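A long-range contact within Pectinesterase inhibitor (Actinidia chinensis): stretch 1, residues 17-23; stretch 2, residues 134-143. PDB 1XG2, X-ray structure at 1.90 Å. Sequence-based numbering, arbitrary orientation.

Stretch 1 (17-23) SLCLQAL
Stretch 2 (134-143) LKLEDLCDIV

Both stretches are helical throughout, with phi/psi near -65/-42, and each belongs to a helix that extends beyond it at both ends. Their N-to-C directions make an angle of 70° (signed crossing angle -70°), and the axes approach to 9.7 Å. Within the first, Ala22 N donates to Leu18 O at 2.9 Å; within the second, Leu139 N donates to Lys135 O at 2.9 Å, whereas the bond from Ile142 N to Asp138 O, 3.4 Å, is weak. The register is set by Leu18 CA to Asp138 CA, 7.4 Å, and Cys19 CA to Ile142 CA, 6.5 Å.

No hydrogen bond crosses the interface; packing joins the helices. Leu18 (chi1 t, chi2 p) points toward the second helix, its CD2 lying 3.6 Å from Asp138 CB, 4.0 Å from Leu139 CD2 and 4.3 Å from Lys135 CG. An aliphatic side chain suits this place, because its CD2 meets carbon atoms of all three partners, the charged residues included. Leu139 (m, t) leaves its backbone sideways, but its end comes nearer.

Ile142 (m, t) points toward the first helix and reaches its backbone, CD1 lying 3.7 Å from Cys19 CA. Ala22 points toward the second helix, and its small methyl, CB, lies in loose van der Waals range of Ile142 CD1, 4.3 Å away. Cys19 (t), covalently bonded elsewhere in the structure, still offers SG 3.9 Å from Ile142 CG1.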

# COMPACT_ATOMS: atom_id res chain seq x y z
N SER B 17 15.67 15.38 18.30
CA SER B 17 15.90 16.81 18.47
C SER B 17 14.68 17.59 17.99
O SER B 17 14.24 18.53 18.65
CB SER B 17 17.14 17.26 17.70
OG SER B 17 18.28 16.65 18.26
N LEU B 18 14.14 17.20 16.84
CA LEU B 18 12.98 17.87 16.27
C LEU B 18 11.75 17.62 17.13
O LEU B 18 10.98 18.53 17.39
CB LEU B 18 12.73 17.42 14.84
CG LEU B 18 11.52 18.11 14.20
CD1 LEU B 18 11.65 19.64 14.17
CD2 LEU B 18 11.29 17.56 12.78
N CYS B 19 11.59 16.38 17.57
CA CYS B 19 10.51 16.04 18.48
C CYS B 19 10.49 16.94 19.71
O CYS B 19 9.45 17.51 20.05
CB CYS B 19 10.63 14.56 18.89
SG CYS B 19 9.42 14.01 20.11
N LEU B 20 11.65 17.10 20.36
CA LEU B 20 11.76 17.96 21.54
C LEU B 20 11.38 19.40 21.22
O LEU B 20 10.61 20.01 21.93
CB LEU B 20 13.18 17.90 22.12
CG LEU B 20 13.40 18.75 23.38
CD1 LEU B 20 12.48 18.28 24.50
CD2 LEU B 20 14.87 18.73 23.81
N GLN B 21 11.92 19.93 20.14
CA GLN B 21 11.63 21.29 19.71
C GLN B 21 10.12 21.48 19.50
O GLN B 21 9.55 22.48 19.94
CB GLN B 21 12.42 21.57 18.44
CG GLN B 21 12.32 22.94 17.85
CD GLN B 21 13.16 23.03 16.57
OE1 GLN B 21 12.68 23.47 15.52
NE2 GLN B 21 14.40 22.53 16.66
N ALA B 22 9.48 20.50 18.88
CA ALA B 22 8.06 20.57 18.58
C ALA B 22 7.21 20.52 19.85
O ALA B 22 6.31 21.33 20.02
CB ALA B 22 7.65 19.44 17.62
N LEU B 23 7.50 19.57 20.74
CA LEU B 23 6.74 19.42 21.97
C LEU B 23 6.99 20.59 22.94
O LEU B 23 6.07 21.04 23.63
CB LEU B 23 7.06 18.06 22.63
CG LEU B 23 6.58 16.83 21.81
CD1 LEU B 23 6.82 15.47 22.52
CD2 LEU B 23 5.13 16.96 21.43
N LEU B 134 11.38 15.09 4.64
CA LEU B 134 12.00 14.51 5.83
C LEU B 134 11.37 15.07 7.08
O LEU B 134 11.24 14.37 8.10
CB LEU B 134 13.51 14.74 5.88
CG LEU B 134 14.38 14.03 4.84
CD1 LEU B 134 15.85 14.31 5.15
CD2 LEU B 134 14.10 12.54 4.81
N LYS B 135 10.95 16.34 7.00
CA LYS B 135 10.29 16.97 8.13
C LYS B 135 8.90 16.36 8.38
O LYS B 135 8.55 16.10 9.52
CB LYS B 135 10.17 18.47 7.91
CG LYS B 135 9.72 19.22 9.14
CD LYS B 135 9.39 20.66 8.83
CE LYS B 135 9.96 21.64 9.86
NZ LYS B 135 9.00 22.78 10.05
N LEU B 136 8.12 16.13 7.34
CA LEU B 136 6.82 15.53 7.54
C LEU B 136 6.99 14.14 8.12
O LEU B 136 6.23 13.73 8.97
CB LEU B 136 6.04 15.43 6.23
CG LEU B 136 4.64 14.85 6.41
CD1 LEU B 136 3.86 15.66 7.42
CD2 LEU B 136 3.91 14.80 5.05
N GLU B 137 8.00 13.42 7.63
CA GLU B 137 8.27 12.07 8.12
C GLU B 137 8.60 12.11 9.61
O GLU B 137 8.04 11.34 10.39
CB GLU B 137 9.41 11.44 7.32
CG GLU B 137 9.03 10.98 5.92
CD GLU B 137 10.21 10.40 5.15
OE1 GLU B 137 11.35 10.51 5.63
OE2 GLU B 137 9.98 9.85 4.06
N ASP B 138 9.47 13.04 10.00
CA ASP B 138 9.89 13.17 11.40
C ASP B 138 8.69 13.54 12.29
O ASP B 138 8.54 13.03 13.41
CB ASP B 138 11.01 14.21 11.53
CG ASP B 138 12.30 13.77 10.84
OD1 ASP B 138 13.21 14.61 10.61
OD2 ASP B 138 12.50 12.59 10.50
N LEU B 139 7.84 14.44 11.80
CA LEU B 139 6.70 14.91 12.56
C LEU B 139 5.65 13.83 12.70
O LEU B 139 5.05 13.68 13.77
CB LEU B 139 6.08 16.14 11.91
CG LEU B 139 6.99 17.37 11.99
CD1 LEU B 139 6.37 18.56 11.27
CD2 LEU B 139 7.34 17.68 13.43
N CYS B 140 5.42 13.09 11.62
CA CYS B 140 4.44 12.00 11.63
C CYS B 140 4.91 10.88 12.55
O CYS B 140 4.11 10.17 13.17
CB CYS B 140 4.21 11.47 10.22
SG CYS B 140 3.15 12.51 9.19
N ASP B 141 6.22 10.72 12.65
CA ASP B 141 6.78 9.72 13.55
C ASP B 141 6.48 10.02 15.02
O ASP B 141 6.29 9.11 15.82
CB ASP B 141 8.28 9.58 13.32
CG ASP B 141 8.81 8.27 13.79
OD1 ASP B 141 8.14 7.22 13.62
OD2 ASP B 141 9.92 8.16 14.32
N ILE B 142 6.40 11.30 15.39
CA ILE B 142 5.98 11.66 16.74
C ILE B 142 4.57 11.11 16.98
O ILE B 142 4.27 10.53 18.01
CB ILE B 142 6.02 13.20 16.99
CG1 ILE B 142 7.41 13.77 16.76
CG2 ILE B 142 5.66 13.50 18.43
CD1 ILE B 142 7.43 15.28 16.64
N VAL B 143 3.70 11.30 15.99
CA VAL B 143 2.33 10.82 16.10
C VAL B 143 2.30 9.31 16.21
O VAL B 143 1.56 8.77 17.01
CB VAL B 143 1.47 11.26 14.90
CG1 VAL B 143 0.06 10.73 15.04
CG2 VAL B 143 1.47 12.77 14.78